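Local coordinates for Glyoxalase/bleomycin resisance protein/dioxygenase (Streptomyces sp. CB03234, PDB 5UJP) that binds riboflavin and a calcium ion as a member of the glyoxalase/bleomycin resistance/dioxygenase superfamily, and may have dioxygenase activity, at residues A[16-19]-A[20-24]. Numbering follows the deposited sequence.
Sequences KDFY and VETVG
Phe18 and Val23 meet one pi-type turn apart in a local contact within helix 12-23, over its last turns, where the helix lies against the sheet of strands 3-8, 26-30, 37-42 and 48-53, one of the βαβββ modules of the vicinal oxygen chelate fold. The change of pitch shows in the backbone. Val20 N still bonds Lys16 O, an ordinary i to i+4 link, but Thr22 N reaches Asp17 O at 3.0 Å and Val23 N reaches Phe18 O at 2.8 Å, both i to i+5. Asp17 O is shared: Glu21 N adds a weak bond, and a water bound to Thr22 OG1 at 2.9 Å makes another weak one. Gly24 N makes a weak bond to Tyr19 O, Tyr19 also bonds the backbone of Phe25, and Gly24 leaves the helix with positive phi (95°).

In this wider turn a methyl of Val23 comes over the Phe18 ring. Phe18 chi1 of -179° turns CG away from the backbone N and beside the carbonyl carbon, and the ring crosses Val23 at a slant. Val23 CG2 sits over one face as a CH-pi contact, 3.8 Å from the Phe18 centroid and displaced toward the rim, nearest Phe18 CE2 at 3.4 Å. Thr22 CG2 approaches Phe18 CD1 obliquely at 4.2 Å, while Val86 and Pro105 also pack on this ring. On another flank Lys16 and Val20 run side by side against Leu27, and Lys16 CG lies 4.1 Å from Val20 CG2; the extended lysine carries NZ to a salt bridge with Asp30. Tyr19 packs on Leu50 and Leu52 and hydrogen-bonds Asp104 through OH.

Asp17 O and Phe18 O thus each accept an i to i+5 bond, and Asp17 O takes three donors in all, two of them weak, one being the water that joins it to the threonine hydroxyl.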
loop_
_atom_site.group_PDB
_atom_site.type_symbol
_atom_site.label_atom_id
_atom_site.label_comp_id
_atom_site.label_asym_id
_atom_site.label_seq_id
_atom_site.Cartn_x
_atom_site.Cartn_y
_atom_site.Cartn_z
ATOM N N LYS A 16 6.313 -3.582 -16.208
ATOM C CA LYS A 16 7.487 -4.384 -15.860
ATOM C C LYS A 16 8.788 -3.708 -16.287
ATOM O O LYS A 16 9.763 -3.654 -15.512
ATOM C CB LYS A 16 7.392 -5.757 -16.502
ATOM C CG LYS A 16 8.531 -6.679 -16.183
ATOM C CD LYS A 16 8.296 -8.059 -16.802
ATOM C CE LYS A 16 9.371 -9.074 -16.412
ATOM N NZ LYS A 16 9.214 -10.388 -17.166
ATOM N N ASP A 17 8.842 -3.215 -17.530
ATOM C CA ASP A 17 10.022 -2.474 -17.986
ATOM C C ASP A 17 10.353 -1.353 -17.013
ATOM O O ASP A 17 11.511 -1.156 -16.636
ATOM C CB ASP A 17 9.754 -1.833 -19.347
ATOM C CG ASP A 17 9.642 -2.838 -20.490
ATOM O OD1 ASP A 17 10.102 -3.996 -20.389
ATOM O OD2 ASP A 17 9.057 -2.434 -21.509
ATOM N N PHE A 18 9.342 -0.574 -16.621
ATOM C CA PHE A 18 9.587 0.582 -15.758
ATOM C C PHE A 18 10.072 0.164 -14.375
ATOM O O PHE A 18 11.120 0.636 -13.905
ATOM C CB PHE A 18 8.333 1.442 -15.649
ATOM C CG PHE A 18 8.536 2.676 -14.795
ATOM C CD1 PHE A 18 9.186 3.780 -15.322
ATOM C CD2 PHE A 18 8.092 2.719 -13.472
ATOM C CE1 PHE A 18 9.395 4.902 -14.526
ATOM C CE2 PHE A 18 8.288 3.840 -12.690
ATOM C CZ PHE A 18 8.932 4.939 -13.228
ATOM N N TYR A 19 9.317 -0.707 -13.685
ATOM C CA TYR A 19 9.647 -0.982 -12.284
ATOM C C TYR A 19 10.900 -1.835 -12.163
ATOM O O TYR A 19 11.701 -1.621 -11.255
ATOM C CB TYR A 19 8.482 -1.648 -11.532
ATOM C CG TYR A 19 7.399 -0.648 -11.213
ATOM C CD1 TYR A 19 7.423 0.085 -10.010
ATOM C CD2 TYR A 19 6.348 -0.436 -12.093
ATOM C CE1 TYR A 19 6.472 1.000 -9.720
ATOM C CE2 TYR A 19 5.344 0.507 -11.797
ATOM C CZ TYR A 19 5.413 1.219 -10.609
ATOM O OH TYR A 19 4.428 2.170 -10.293
ATOM N N VAL A 20 11.051 -2.833 -13.018
ATOM C CA VAL A 20 12.193 -3.725 -12.889
ATOM C C VAL A 20 13.431 -3.116 -13.531
ATOM O O VAL A 20 14.507 -3.026 -12.911
ATOM C CB VAL A 20 11.860 -5.110 -13.478
ATOM C CG1 VAL A 20 13.079 -6.051 -13.357
ATOM C CG2 VAL A 20 10.625 -5.715 -12.802
ATOM N N GLU A 21 13.324 -2.724 -14.804
ATOM C CA GLU A 21 14.537 -2.317 -15.514
ATOM C C GLU A 21 14.910 -0.863 -15.228
ATOM O O GLU A 21 16.067 -0.564 -14.932
ATOM C CB GLU A 21 14.377 -2.586 -17.014
ATOM C CG GLU A 21 13.992 -4.014 -17.378
ATOM C CD GLU A 21 15.110 -4.999 -17.154
ATOM O OE1 GLU A 21 16.236 -4.723 -17.620
ATOM O OE2 GLU A 21 14.862 -6.059 -16.538
ATOM N N THR A 22 13.952 0.058 -15.323
ATOM C CA THR A 22 14.243 1.474 -15.159
ATOM C C THR A 22 14.466 1.833 -13.695
ATOM O O THR A 22 15.527 2.359 -13.347
ATOM C CB THR A 22 13.128 2.313 -15.770
ATOM O OG1 THR A 22 13.074 2.055 -17.183
ATOM C CG2 THR A 22 13.370 3.802 -15.507
ATOM N N VAL A 23 13.507 1.497 -12.820
ATOM C CA VAL A 23 13.632 1.883 -11.422
ATOM C C VAL A 23 14.607 0.963 -10.683
ATOM O O VAL A 23 15.332 1.391 -9.774
ATOM C CB VAL A 23 12.224 1.894 -10.773
ATOM C CG1 VAL A 23 12.330 2.113 -9.258
ATOM C CG2 VAL A 23 11.353 2.973 -11.376
ATOM N N GLY A 24 14.630 -0.306 -11.035
ATOM C CA GLY A 24 15.553 -1.235 -10.415
ATOM C C GLY A 24 15.008 -2.018 -9.248
ATOM O O GLY A 24 15.795 -2.565 -8.476
HETATM O O HOH W 1 12.230 0.381 -19.349
#